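Local coordinates for protein acylneuraminate lyase (PDB 4N4P) that belongs to the dihydrodipicolinate synthetase family of TIM-barrel proteins and assembles as a tetramer, at residues A[108-113]-A[123-128]; A[136-141]-A[152-157]; A[210-215]-A[239-244]; A[258-263]-A[285-290]; A[28-33]-A[70-75]. One frame throughout, in Å; residues are numbered along the deposited sequence.

Interaction 1: A[108-113]-A[123-128]; sequences AITPYY and HYYEEI
Tyr124 and Tyr125, neighbours on helix 118-131, each spend a phenol hydroxyl on a backbone carbonyl where the chain passes from strand 105-108 into the loop. Tyr125 OH donates to Ala108 O at 2.6 Å, the oxygen lying at the edge of the ring and the donor tilted 28° from the carbonyl plane. Tyr124 OH donates to Ile109 O at 2.8 Å, here in the carbonyl plane and nearly in line with the C=O bond (159°). The Tyr124 ring is also covered: Pro111 CG sits over its centre, 3.5 Å from the centroid, a CH-pi contact, while Ile128 CD1 lies over the opposite face toward the rim. Ala108 CB touches both phenols, at Tyr124 OH and Tyr125 CE1, and meets Ile128 CD1 at 3.8 Å. In the TIM barrel such a segment is the beta-alpha loop leaving the C-terminal end of a strand, and the following helix turns back to bond it. CG of Tyr124 is anti to its backbone N (chi1 162°), CG of Tyr125 anti to its carbonyl carbon; Tyr124 CD1 sits over the face of Tyr125, so the phenols support each other. Water 2 donates to Tyr125 OH and bonds Thr110 OG1 at 2.6 Å; water 1 donates to Tyr124 OH. Farther out, Gln82 accepts from Ile109 N, and the ring of Tyr112 meets Tyr113 of the second subunit edge-to-face.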
# COMPACT_ATOMS: atom_id res chain seq x y z
N ALA A 108 20.82 -7.15 14.93
CA ALA A 108 20.07 -6.05 15.55
C ALA A 108 18.98 -5.63 14.59
O ALA A 108 19.25 -5.29 13.44
CB ALA A 108 20.98 -4.88 15.86
N ILE A 109 17.75 -5.66 15.07
CA ILE A 109 16.64 -5.14 14.29
C ILE A 109 16.85 -3.67 13.88
O ILE A 109 17.52 -2.90 14.57
CB ILE A 109 15.32 -5.28 15.05
CG1 ILE A 109 15.43 -4.60 16.42
CG2 ILE A 109 15.01 -6.77 15.27
CD1 ILE A 109 14.14 -3.97 16.80
N THR A 110 16.24 -3.29 12.77
CA THR A 110 16.10 -1.89 12.38
C THR A 110 15.45 -1.09 13.52
O THR A 110 14.46 -1.55 14.09
CB THR A 110 15.14 -1.79 11.15
OG1 THR A 110 15.52 -2.75 10.16
CG2 THR A 110 15.14 -0.40 10.55
N PRO A 111 15.97 0.13 13.82
CA PRO A 111 15.26 0.99 14.77
C PRO A 111 13.78 1.09 14.38
O PRO A 111 13.45 1.33 13.22
CB PRO A 111 15.98 2.33 14.61
CG PRO A 111 17.39 1.95 14.23
CD PRO A 111 17.18 0.78 13.27
N TYR A 112 12.90 0.87 15.34
CA TYR A 112 11.48 0.67 15.03
C TYR A 112 10.60 1.77 15.61
O TYR A 112 11.09 2.69 16.28
CB TYR A 112 11.01 -0.66 15.61
CG TYR A 112 11.38 -0.81 17.05
CD1 TYR A 112 10.50 -0.46 18.08
CD2 TYR A 112 12.63 -1.27 17.39
CE1 TYR A 112 10.90 -0.58 19.41
CE2 TYR A 112 13.02 -1.41 18.67
CZ TYR A 112 12.18 -1.07 19.68
OH TYR A 112 12.69 -1.26 20.94
N TYR A 113 9.29 1.61 15.38
CA TYR A 113 8.23 2.55 15.79
C TYR A 113 8.26 3.86 15.01
O TYR A 113 7.34 4.15 14.25
CB TYR A 113 8.25 2.82 17.28
CG TYR A 113 7.01 3.56 17.74
CD1 TYR A 113 7.05 4.94 17.97
CD2 TYR A 113 5.80 2.89 17.87
CE1 TYR A 113 5.91 5.63 18.36
CE2 TYR A 113 4.64 3.58 18.26
CZ TYR A 113 4.72 4.94 18.51
OH TYR A 113 3.60 5.62 18.90
N HIS A 123 24.04 5.11 11.46
CA HIS A 123 24.75 5.53 12.67
C HIS A 123 24.48 4.59 13.84
O HIS A 123 25.38 4.31 14.64
CB HIS A 123 24.36 6.98 13.06
CG HIS A 123 25.19 7.53 14.18
ND1 HIS A 123 26.38 8.19 13.96
CD2 HIS A 123 25.03 7.49 15.53
CE1 HIS A 123 26.91 8.56 15.12
NE2 HIS A 123 26.11 8.13 16.09
N TYR A 124 23.25 4.07 13.90
CA TYR A 124 22.87 3.07 14.90
C TYR A 124 23.73 1.82 14.74
O TYR A 124 24.32 1.36 15.70
CB TYR A 124 21.40 2.77 14.70
CG TYR A 124 20.79 1.51 15.27
CD1 TYR A 124 20.61 0.37 14.46
CD2 TYR A 124 20.31 1.48 16.58
CE1 TYR A 124 19.99 -0.78 14.97
CE2 TYR A 124 19.69 0.35 17.10
CZ TYR A 124 19.52 -0.77 16.30
OH TYR A 124 18.87 -1.87 16.84
N TYR A 125 23.87 1.31 13.52
CA TYR A 125 24.70 0.12 13.35
C TYR A 125 26.19 0.40 13.61
O TYR A 125 26.90 -0.42 14.23
CB TYR A 125 24.48 -0.48 11.98
CG TYR A 125 23.19 -1.27 11.91
CD1 TYR A 125 23.04 -2.47 12.63
CD2 TYR A 125 22.15 -0.85 11.09
CE1 TYR A 125 21.84 -3.21 12.54
CE2 TYR A 125 20.97 -1.57 11.00
CZ TYR A 125 20.82 -2.75 11.72
OH TYR A 125 19.65 -3.45 11.59
N GLU A 126 26.64 1.58 13.20
CA GLU A 126 28.00 2.04 13.52
C GLU A 126 28.28 2.02 15.02
O GLU A 126 29.28 1.49 15.48
CB GLU A 126 28.22 3.46 13.00
CG GLU A 126 28.46 3.58 11.54
CD GLU A 126 28.94 4.97 11.19
OE1 GLU A 126 28.10 5.86 10.98
OE2 GLU A 126 30.17 5.15 11.11
N GLU A 127 27.39 2.61 15.81
CA GLU A 127 27.57 2.62 17.26
C GLU A 127 27.64 1.19 17.84
O GLU A 127 28.47 0.91 18.69
CB GLU A 127 26.46 3.41 17.93
CG GLU A 127 26.53 4.90 17.70
CD GLU A 127 25.83 5.66 18.82
OE1 GLU A 127 24.95 6.49 18.50
OE2 GLU A 127 26.15 5.42 20.00
N ILE A 128 26.76 0.29 17.39
CA ILE A 128 26.79 -1.08 17.92
C ILE A 128 28.13 -1.76 17.57
O ILE A 128 28.71 -2.47 18.38
CB ILE A 128 25.61 -1.96 17.42
CG1 ILE A 128 24.27 -1.29 17.74
CG2 ILE A 128 25.68 -3.38 18.07
CD1 ILE A 128 23.06 -1.89 16.97
O HOH W 1 16.00 -1.25 17.21
O HOH W 2 18.04 -2.56 9.50

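Interaction 2: A[136-141]-A[152-157]; sequences MLIYYL and DQFGKL
The Phe154 ring takes the edge of Tyr140 against one face: Tyr140 CD1 stands 3.8 Å above the ring plane, over its centre, and the two rings form a T-shaped pair with planes at 71° and centroids 5.2 Å apart. At the rim of Phe154, in its plane, lies the backbone carbonyl Tyr139 O, 3.7 Å from Phe154 CE1. Ile138 comes at the same ring from another direction, tip to tip, with CD1 3.5 Å from Phe154 CZ. That methyl also presses on Leu157 CB at 3.4 Å, tighter than ordinary carbon contact. The torsions explain the reach of Ile138: CG1 sits between the backbone N and the carbonyl carbon (chi1 62°), and CD1 then extends away from the strand. Strand 136-139 and helix 151-158 are a consecutive beta-alpha unit of the TIM barrel, and the axes of strand 136-139 and segment 152-157 run roughly antiparallel (144°), 10.3 Å apart at closest approach. No hydrogen bond joins the two segments; their contact is apolar. Leu141 adds its CB beside Phe154 and its CD2 near Leu157 CD1 where the chain leaves the strand. Leu179 of helix 173-182 touches both Tyr140 and Phe154, whereas Phe118 of helix 118-131 meets Leu157.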
# COMPACT_ATOMS: atom_id res chain seq x y z
N MET A 136 28.26 -9.20 13.00
CA MET A 136 26.90 -8.66 13.04
C MET A 136 26.12 -9.01 11.77
O MET A 136 26.63 -8.90 10.63
CB MET A 136 26.96 -7.12 13.23
CG MET A 136 25.73 -6.35 12.82
SD MET A 136 24.37 -6.66 14.00
CE MET A 136 24.89 -5.65 15.37
N LEU A 137 24.86 -9.43 11.98
CA LEU A 137 23.89 -9.56 10.90
C LEU A 137 22.89 -8.42 11.02
O LEU A 137 22.18 -8.35 12.03
CB LEU A 137 23.15 -10.91 11.00
CG LEU A 137 24.08 -12.09 10.72
CD1 LEU A 137 23.44 -13.42 11.26
CD2 LEU A 137 24.42 -12.13 9.24
N ILE A 138 22.85 -7.53 10.03
CA ILE A 138 21.87 -6.46 10.06
C ILE A 138 20.52 -6.98 9.57
O ILE A 138 20.44 -8.05 8.95
CB ILE A 138 22.34 -5.23 9.27
CG1 ILE A 138 22.54 -5.56 7.79
CG2 ILE A 138 23.65 -4.67 9.86
CD1 ILE A 138 22.86 -4.36 6.94
N TYR A 139 19.45 -6.29 9.90
CA TYR A 139 18.15 -6.69 9.41
C TYR A 139 17.92 -6.02 8.08
O TYR A 139 18.26 -4.86 7.92
CB TYR A 139 17.06 -6.29 10.39
CG TYR A 139 16.68 -7.41 11.32
CD1 TYR A 139 15.39 -7.94 11.29
CD2 TYR A 139 17.60 -7.96 12.20
CE1 TYR A 139 15.02 -8.99 12.15
CE2 TYR A 139 17.26 -8.98 13.03
CZ TYR A 139 15.95 -9.49 13.01
OH TYR A 139 15.62 -10.54 13.84
N TYR A 140 17.38 -6.77 7.13
CA TYR A 140 17.06 -6.17 5.86
C TYR A 140 16.00 -5.08 6.02
O TYR A 140 15.04 -5.22 6.78
CB TYR A 140 16.63 -7.20 4.83
CG TYR A 140 16.18 -6.55 3.54
CD1 TYR A 140 17.08 -5.85 2.73
CD2 TYR A 140 14.85 -6.61 3.16
CE1 TYR A 140 16.64 -5.24 1.52
CE2 TYR A 140 14.42 -6.01 2.00
CZ TYR A 140 15.30 -5.34 1.18
OH TYR A 140 14.77 -4.80 0.03
N LEU A 141 16.24 -3.99 5.28
CA LEU A 141 15.50 -2.74 5.35
C LEU A 141 14.98 -2.49 3.93
O LEU A 141 15.79 -2.17 3.03
CB LEU A 141 16.46 -1.61 5.78
CG LEU A 141 15.90 -0.20 5.95
CD1 LEU A 141 14.94 -0.11 7.13
CD2 LEU A 141 17.03 0.81 6.08
N ASP A 152 22.08 -0.89 -3.62
CA ASP A 152 23.34 -0.18 -3.39
C ASP A 152 23.38 0.50 -2.03
O ASP A 152 24.42 0.53 -1.36
CB ASP A 152 23.63 0.82 -4.52
CG ASP A 152 24.04 0.15 -5.83
OD1 ASP A 152 24.34 -1.07 -5.85
OD2 ASP A 152 24.08 0.85 -6.86
N GLN A 153 22.24 1.04 -1.60
CA GLN A 153 22.14 1.78 -0.35
C GLN A 153 22.29 0.81 0.83
O GLN A 153 22.91 1.13 1.84
CB GLN A 153 20.79 2.47 -0.28
CG GLN A 153 20.78 3.82 0.41
CD GLN A 153 19.39 4.44 0.40
OE1 GLN A 153 18.57 4.15 -0.49
NE2 GLN A 153 19.11 5.29 1.38
N PHE A 154 21.72 -0.39 0.68
CA PHE A 154 21.83 -1.41 1.71
C PHE A 154 23.27 -1.87 1.88
O PHE A 154 23.70 -2.24 2.97
CB PHE A 154 20.90 -2.58 1.39
CG PHE A 154 20.74 -3.52 2.52
CD1 PHE A 154 20.06 -3.14 3.67
CD2 PHE A 154 21.27 -4.79 2.45
CE1 PHE A 154 19.90 -4.02 4.73
CE2 PHE A 154 21.11 -5.69 3.51
CZ PHE A 154 20.43 -5.31 4.64
N GLY A 155 24.04 -1.82 0.79
CA GLY A 155 25.44 -2.20 0.81
C GLY A 155 26.29 -1.31 1.68
O GLY A 155 27.30 -1.76 2.23
N LYS A 156 25.88 -0.05 1.83
CA LYS A 156 26.53 0.86 2.77
C LYS A 156 26.40 0.36 4.22
O LYS A 156 27.34 0.49 5.00
CB LYS A 156 25.97 2.27 2.65
CG LYS A 156 26.26 2.94 1.30
CD LYS A 156 25.46 4.24 1.18
CE LYS A 156 25.07 4.53 -0.27
NZ LYS A 156 23.76 5.28 -0.30
N LEU A 157 25.25 -0.22 4.56
CA LEU A 157 25.08 -0.81 5.88
C LEU A 157 25.91 -2.07 6.00
O LEU A 157 26.52 -2.32 7.03
CB LEU A 157 23.60 -1.10 6.20
CG LEU A 157 22.57 0.05 6.22
CD1 LEU A 157 21.14 -0.55 6.38
CD2 LEU A 157 22.88 1.07 7.34

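Interaction 3: A[210-215]-A[239-244]; sequences STYNVN and HTYNDY
Tyr241, Tyr244 and Asn215 bury the most surface where helix 212-227, which follows the last barrel strand, meets helix 231-248, beyond the eight-stranded core of the TIM-barrel fold. Both tyrosines reach Thr211. Tyr241 OH donates to the side-chain oxygen Thr211 OG1 at 2.7 Å; Thr211 OG1 is also hydrogen-bonded to Asp193 OD2. Tyr244 OH instead donates to the backbone oxygen Thr211 O at 2.7 Å, in the carbonyl plane and on a lone pair; Asn215 N reaches the same oxygen from within its own segment, so two donors grip it. Tyr244 turns an edge to Tyr241, its CD2 over the centre of that ring, with the planes steeply inclined. Asn215 runs past both rings in the opposite direction: CG is anti to the backbone N (chi1 -158°), and ND2 hangs above one face of Tyr244, toward the rim, 3.4 Å from Tyr244 CD2. The amide plane stands upright on Tyr244, 89° from the ring, but is only 23° from that of Tyr241. Asn215 OD1 is taken by Gly218 N. On the same helix as the tyrosines, Asp243 forms a salt bridge with Arg178 of the third subunit. Tyr212 crosses Tyr241 at about a right angle, CD1 lying 3.2 Å from Tyr241 OH.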
# COMPACT_ATOMS: atom_id res chain seq x y z
N SER A 210 10.83 -18.92 12.98
CA SER A 210 10.04 -19.34 14.12
C SER A 210 9.58 -20.79 13.97
O SER A 210 9.49 -21.53 14.95
CB SER A 210 8.80 -18.43 14.21
OG SER A 210 7.99 -18.56 13.04
N THR A 211 9.26 -21.19 12.74
CA THR A 211 8.59 -22.49 12.54
C THR A 211 9.54 -23.69 12.71
O THR A 211 9.08 -24.82 12.90
CB THR A 211 7.85 -22.59 11.17
OG1 THR A 211 8.81 -22.60 10.11
CG2 THR A 211 6.88 -21.41 10.98
N TYR A 212 10.84 -23.44 12.68
CA TYR A 212 11.81 -24.53 12.83
C TYR A 212 11.94 -24.94 14.29
O TYR A 212 12.58 -25.94 14.59
CB TYR A 212 13.21 -24.16 12.28
CG TYR A 212 13.14 -23.51 10.91
CD1 TYR A 212 12.38 -24.09 9.88
CD2 TYR A 212 13.82 -22.32 10.65
CE1 TYR A 212 12.30 -23.49 8.60
CE2 TYR A 212 13.75 -21.70 9.38
CZ TYR A 212 12.97 -22.29 8.37
OH TYR A 212 12.89 -21.69 7.13
N ASN A 213 11.33 -24.17 15.20
CA ASN A 213 11.29 -24.57 16.62
C ASN A 213 10.70 -25.97 16.81
O ASN A 213 11.12 -26.70 17.72
CB ASN A 213 10.48 -23.57 17.48
CG ASN A 213 11.27 -22.33 17.88
OD1 ASN A 213 11.07 -21.22 17.34
ND2 ASN A 213 12.13 -22.49 18.87
N VAL A 214 9.71 -26.35 16.00
CA VAL A 214 9.03 -27.62 16.22
C VAL A 214 8.93 -28.48 14.95
O VAL A 214 8.51 -29.64 15.01
CB VAL A 214 7.61 -27.44 16.88
CG1 VAL A 214 7.74 -26.70 18.22
CG2 VAL A 214 6.65 -26.67 15.93
N ASN A 215 9.36 -27.94 13.81
CA ASN A 215 9.35 -28.70 12.58
C ASN A 215 10.64 -28.63 11.79
O ASN A 215 10.62 -28.54 10.54
CB ASN A 215 8.15 -28.35 11.69
CG ASN A 215 7.83 -29.45 10.71
OD1 ASN A 215 8.43 -30.54 10.76
ND2 ASN A 215 6.86 -29.19 9.82
N HIS A 239 4.70 -27.76 -0.17
CA HIS A 239 3.23 -27.62 -0.00
C HIS A 239 2.82 -28.10 1.38
O HIS A 239 2.05 -27.43 2.06
CB HIS A 239 2.48 -28.37 -1.11
CG HIS A 239 2.77 -27.84 -2.49
ND1 HIS A 239 2.95 -26.50 -2.74
CD2 HIS A 239 2.92 -28.47 -3.68
CE1 HIS A 239 3.20 -26.32 -4.02
NE2 HIS A 239 3.18 -27.50 -4.62
N THR A 240 3.39 -29.22 1.81
CA THR A 240 3.13 -29.74 3.15
C THR A 240 3.59 -28.77 4.23
O THR A 240 2.84 -28.46 5.15
CB THR A 240 3.76 -31.11 3.36
OG1 THR A 240 3.17 -32.00 2.41
CG2 THR A 240 3.45 -31.64 4.79
N TYR A 241 4.83 -28.30 4.11
CA TYR A 241 5.38 -27.35 5.09
C TYR A 241 4.53 -26.08 5.18
O TYR A 241 4.27 -25.56 6.26
CB TYR A 241 6.85 -27.00 4.75
CG TYR A 241 7.57 -26.48 5.97
CD1 TYR A 241 8.11 -27.38 6.91
CD2 TYR A 241 7.64 -25.11 6.22
CE1 TYR A 241 8.72 -26.91 8.06
CE2 TYR A 241 8.26 -24.62 7.38
CZ TYR A 241 8.80 -25.54 8.29
OH TYR A 241 9.42 -25.10 9.42
N ASN A 242 4.11 -25.58 4.05
CA ASN A 242 3.36 -24.31 4.09
C ASN A 242 1.94 -24.53 4.59
O ASN A 242 1.38 -23.66 5.21
CB ASN A 242 3.40 -23.62 2.73
CG ASN A 242 4.80 -23.01 2.45
OD1 ASN A 242 5.71 -23.17 3.27
ND2 ASN A 242 4.95 -22.32 1.33
N ASP A 243 1.41 -25.74 4.35
CA ASP A 243 0.14 -26.13 4.98
C ASP A 243 0.33 -26.05 6.50
O ASP A 243 -0.50 -25.50 7.22
CB ASP A 243 -0.26 -27.57 4.61
CG ASP A 243 -0.84 -27.69 3.22
OD1 ASP A 243 -1.12 -26.68 2.55
OD2 ASP A 243 -1.02 -28.84 2.80
N TYR A 244 1.45 -26.60 6.95
CA TYR A 244 1.81 -26.62 8.38
C TYR A 244 1.90 -25.22 8.94
O TYR A 244 1.34 -24.93 9.99
CB TYR A 244 3.12 -27.39 8.59
CG TYR A 244 3.99 -26.91 9.74
CD1 TYR A 244 3.60 -27.10 11.08
CD2 TYR A 244 5.23 -26.27 9.49
CE1 TYR A 244 4.42 -26.65 12.15
CE2 TYR A 244 6.06 -25.85 10.53
CZ TYR A 244 5.65 -26.02 11.86
OH TYR A 244 6.46 -25.59 12.89

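Interaction 4: A[258-263]-A[285-290]; sequences KAIMRL and KHAEFI
Ala287 CB of helix 280-294 sits in the tightest part of this helix crossing, where the CA atoms of Ile260 and Ala287 come within 4.8 Å. It touches Ala259 O at 3.7 Å and Ala259 CB at 3.9 Å, and meets Ile260 CG1 at 3.7 Å. Small alanines on both helices are consistent with the axes approaching to 8.5 Å at a steep crossing of -78°. Next to it, Ile260 and Ile290 cross at about a right angle, CD1 of Ile260 resting on CG2 of Ile290 at 3.7 Å. This buried side continues into other helices, since Ile260 also touches Leu248 and Val214, and Ile290 touches Tyr244. The margin of Leu263 and Glu288 is more exposed, and its carbon contacts are longer, 4.0 Å from Leu263 CD2 to Glu288 CG. Leu263, with CG anti to its backbone N (chi1 180°), still lays CD2 over the backbone of Ala287 and Glu288, 3.6 Å from Ala287 O; the two side chains cross at about a right angle, both methyls near Glu288 CG. Both helices belong to the C-terminal helical part that follows the barrel. Within these segments the fit rests on apolar contact and shape, with no directional bond.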
# COMPACT_ATOMS: atom_id res chain seq x y z
N LYS A 258 4.92 -22.73 21.94
CA LYS A 258 5.14 -23.10 23.34
C LYS A 258 4.27 -24.28 23.73
O LYS A 258 4.75 -25.22 24.36
CB LYS A 258 4.93 -21.89 24.26
CG LYS A 258 6.16 -20.94 24.24
CD LYS A 258 5.88 -19.62 24.93
CE LYS A 258 7.11 -18.70 24.82
NZ LYS A 258 7.04 -17.45 25.70
N ALA A 259 3.01 -24.28 23.29
CA ALA A 259 2.10 -25.39 23.56
C ALA A 259 2.58 -26.71 22.99
O ALA A 259 2.44 -27.78 23.62
CB ALA A 259 0.69 -25.07 23.05
N ILE A 260 3.13 -26.65 21.78
CA ILE A 260 3.68 -27.85 21.14
C ILE A 260 4.85 -28.38 21.94
O ILE A 260 4.94 -29.57 22.22
CB ILE A 260 4.02 -27.61 19.65
CG1 ILE A 260 2.71 -27.39 18.88
CG2 ILE A 260 4.82 -28.81 19.07
CD1 ILE A 260 2.90 -26.75 17.47
N MET A 261 5.74 -27.48 22.35
CA MET A 261 6.85 -27.88 23.20
C MET A 261 6.35 -28.49 24.50
O MET A 261 6.83 -29.58 24.86
CB MET A 261 7.80 -26.72 23.45
CG MET A 261 8.56 -26.34 22.20
SD MET A 261 9.81 -25.13 22.61
CE MET A 261 10.38 -24.61 20.99
N ARG A 262 5.40 -27.84 25.17
CA ARG A 262 4.83 -28.39 26.42
C ARG A 262 4.26 -29.78 26.23
O ARG A 262 4.45 -30.66 27.07
CB ARG A 262 3.75 -27.47 27.00
CG ARG A 262 4.29 -26.14 27.50
CD ARG A 262 3.28 -25.48 28.44
NE ARG A 262 1.97 -25.33 27.83
CZ ARG A 262 1.61 -24.31 27.04
NH1 ARG A 262 2.48 -23.35 26.70
NH2 ARG A 262 0.37 -24.27 26.55
N LEU A 263 3.54 -29.97 25.12
CA LEU A 263 2.99 -31.28 24.73
C LEU A 263 4.09 -32.34 24.60
O LEU A 263 3.84 -33.52 24.83
CB LEU A 263 2.22 -31.17 23.41
CG LEU A 263 1.58 -32.44 22.82
CD1 LEU A 263 0.48 -32.94 23.77
CD2 LEU A 263 1.02 -32.15 21.40
N LYS A 285 -5.24 -28.72 22.33
CA LYS A 285 -5.78 -29.44 21.20
C LYS A 285 -5.18 -28.96 19.88
O LYS A 285 -4.97 -29.74 18.97
CB LYS A 285 -7.30 -29.34 21.17
CG LYS A 285 -7.90 -30.08 22.38
CD LYS A 285 -9.42 -30.07 22.36
CE LYS A 285 -9.90 -30.73 23.65
NZ LYS A 285 -11.33 -30.51 23.80
N HIS A 286 -4.97 -27.65 19.79
CA HIS A 286 -4.23 -27.07 18.68
C HIS A 286 -2.84 -27.71 18.58
O HIS A 286 -2.43 -28.13 17.50
CB HIS A 286 -4.11 -25.56 18.85
CG HIS A 286 -3.42 -24.90 17.70
ND1 HIS A 286 -3.88 -24.97 16.41
CD2 HIS A 286 -2.30 -24.15 17.66
CE1 HIS A 286 -3.08 -24.29 15.61
NE2 HIS A 286 -2.11 -23.77 16.34
N ALA A 287 -2.13 -27.82 19.71
CA ALA A 287 -0.81 -28.45 19.70
C ALA A 287 -0.85 -29.89 19.24
O ALA A 287 -0.01 -30.31 18.44
CB ALA A 287 -0.13 -28.33 21.06
N GLU A 288 -1.84 -30.65 19.70
CA GLU A 288 -2.01 -32.04 19.26
C GLU A 288 -2.33 -32.13 17.79
O GLU A 288 -1.76 -32.94 17.11
CB GLU A 288 -3.14 -32.74 20.00
CG GLU A 288 -2.88 -32.92 21.47
CD GLU A 288 -4.09 -33.58 22.13
OE1 GLU A 288 -5.10 -32.89 22.35
OE2 GLU A 288 -4.03 -34.78 22.39
N PHE A 289 -3.26 -31.29 17.33
CA PHE A 289 -3.62 -31.22 15.89
C PHE A 289 -2.37 -31.02 15.02
O PHE A 289 -2.13 -31.79 14.08
CB PHE A 289 -4.66 -30.10 15.65
CG PHE A 289 -4.77 -29.64 14.21
CD1 PHE A 289 -5.23 -30.49 13.21
CD2 PHE A 289 -4.45 -28.32 13.87
CE1 PHE A 289 -5.30 -30.06 11.88
CE2 PHE A 289 -4.54 -27.86 12.55
CZ PHE A 289 -4.97 -28.74 11.54
N ILE A 290 -1.59 -29.99 15.33
CA ILE A 290 -0.33 -29.76 14.56
C ILE A 290 0.63 -30.95 14.64
O ILE A 290 1.18 -31.38 13.61
CB ILE A 290 0.38 -28.48 15.02
CG1 ILE A 290 -0.53 -27.24 14.84
CG2 ILE A 290 1.81 -28.32 14.30
CD1 ILE A 290 -0.91 -26.90 13.37

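Interaction 5: A[28-33]-A[70-75]; sequences GVKEVV and AEANAG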
# COMPACT_ATOMS: atom_id res chain seq x y z
N GLY A 28 13.25 -23.26 32.16
CA GLY A 28 12.64 -23.50 30.85
C GLY A 28 13.55 -23.14 29.68
O GLY A 28 13.52 -23.80 28.63
N VAL A 29 14.35 -22.08 29.83
CA VAL A 29 15.28 -21.69 28.76
C VAL A 29 16.21 -22.87 28.46
O VAL A 29 16.41 -23.26 27.30
CB VAL A 29 16.09 -20.42 29.13
CG1 VAL A 29 17.19 -20.16 28.09
CG2 VAL A 29 15.16 -19.21 29.27
N LYS A 30 16.73 -23.51 29.51
CA LYS A 30 17.64 -24.63 29.30
C LYS A 30 16.94 -25.82 28.64
O LYS A 30 17.51 -26.47 27.75
CB LYS A 30 18.33 -25.06 30.60
CG LYS A 30 18.91 -23.91 31.45
CD LYS A 30 20.37 -23.64 31.11
CE LYS A 30 21.06 -22.74 32.10
NZ LYS A 30 22.14 -23.39 32.92
N GLU A 31 15.70 -26.10 29.04
CA GLU A 31 14.97 -27.23 28.44
C GLU A 31 14.66 -26.96 26.96
O GLU A 31 14.73 -27.86 26.15
CB GLU A 31 13.66 -27.52 29.17
CG GLU A 31 13.84 -28.06 30.59
CD GLU A 31 12.54 -28.62 31.15
OE1 GLU A 31 11.69 -29.13 30.38
OE2 GLU A 31 12.39 -28.57 32.40
N VAL A 32 14.30 -25.73 26.62
CA VAL A 32 14.04 -25.40 25.22
C VAL A 32 15.32 -25.58 24.40
O VAL A 32 15.28 -26.12 23.30
CB VAL A 32 13.49 -23.98 25.06
CG1 VAL A 32 13.61 -23.47 23.61
CG2 VAL A 32 12.03 -23.95 25.55
N VAL A 33 16.45 -25.10 24.91
CA VAL A 33 17.74 -25.27 24.20
C VAL A 33 18.02 -26.76 23.95
O VAL A 33 18.31 -27.17 22.82
CB VAL A 33 18.92 -24.55 24.91
CG1 VAL A 33 20.30 -24.90 24.24
CG2 VAL A 33 18.72 -23.04 24.91
N ALA A 70 23.78 -19.90 26.44
CA ALA A 70 25.19 -20.25 26.21
C ALA A 70 25.61 -21.41 27.12
O ALA A 70 26.29 -22.33 26.67
CB ALA A 70 26.07 -19.06 26.41
N GLU A 71 25.16 -21.37 28.38
CA GLU A 71 25.35 -22.48 29.33
C GLU A 71 24.76 -23.79 28.87
O GLU A 71 25.46 -24.80 28.78
CB GLU A 71 24.81 -22.09 30.72
CG GLU A 71 25.63 -20.98 31.35
CD GLU A 71 25.09 -20.52 32.71
OE1 GLU A 71 24.09 -21.10 33.20
OE2 GLU A 71 25.70 -19.58 33.27
N ALA A 72 23.46 -23.79 28.57
CA ALA A 72 22.76 -24.98 28.10
C ALA A 72 23.33 -25.53 26.80
O ALA A 72 23.41 -26.75 26.62
CB ALA A 72 21.27 -24.68 27.93
N ASN A 73 23.66 -24.64 25.88
CA ASN A 73 24.17 -25.08 24.57
C ASN A 73 25.54 -25.75 24.75
O ASN A 73 25.81 -26.77 24.11
CB ASN A 73 24.32 -23.90 23.64
CG ASN A 73 24.90 -24.30 22.31
OD1 ASN A 73 24.45 -25.27 21.69
ND2 ASN A 73 25.91 -23.56 21.87
N ALA A 74 26.37 -25.18 25.64
CA ALA A 74 27.73 -25.67 25.89
C ALA A 74 28.49 -25.88 24.56
O ALA A 74 29.13 -26.91 24.37
CB ALA A 74 27.69 -26.97 26.71
N GLY A 75 28.34 -24.94 23.64
CA GLY A 75 29.03 -24.96 22.35
C GLY A 75 28.61 -26.01 21.33
O GLY A 75 29.29 -26.18 20.32
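Lys30 and Glu71 form the polar link between helix 26-39 and helix 59-73, two helices of the outer layer of the TIM barrel that precede and follow strand 44-47 in the chain. Lys30 NZ donates to Glu71 OE1 at 3.0 Å in a salt bridge, and the carboxylate uses its anti lone pair, the one away from its other oxygen. The glutamate chain is extended beyond CG, whereas in the lysine the bend at chi2 (-93°) lays CD on Ala72 CB and a second bend at chi4 sets NZ toward Glu71; the two side chains cross obliquely. The pair lies toward the exposed margin, where solvent probably weakens the attraction. The apolar contacts centre on Ala72 CB. Lys30 CD rests on it at 3.5 Å, closer than usual for two carbons, so the same side chain supplies both an apolar and a charged contact. Val33 CG1, anti to its backbone N (chi1 173°), approaches Ala72 CB at 3.8 Å. Val33 also packs on Val69 and Met14, on the buried side. Beyond Ala72, Asn73 OD1 accepts from Val77 N just past the helix, while Val33 CG1 lies 3.7 Å from the backbone Asn73 N.

Interactions 1 and 2 belong to successive beta-alpha units of the barrel and touch each other, helix 118-131 leading directly into strand 136-139; yet the first is held by phenol-to-carbonyl bonds and waters, the second by aromatic and aliphatic packing alone. Interactions 3 and 4 touch likewise, sharing the C-terminal helices, through Val214 with Ile260 and Tyr244 with Ile290; again a hydrogen-bonded tyrosine pair adjoins a purely apolar crossing. Interactions 1 and 3 are wholly or largely buried, and interaction 4 mostly so, while interactions 2 and 5 are partly buried. Interaction 5, alone in having a salt bridge, places it near the surface and meets interaction 4 through Val32 and Met261.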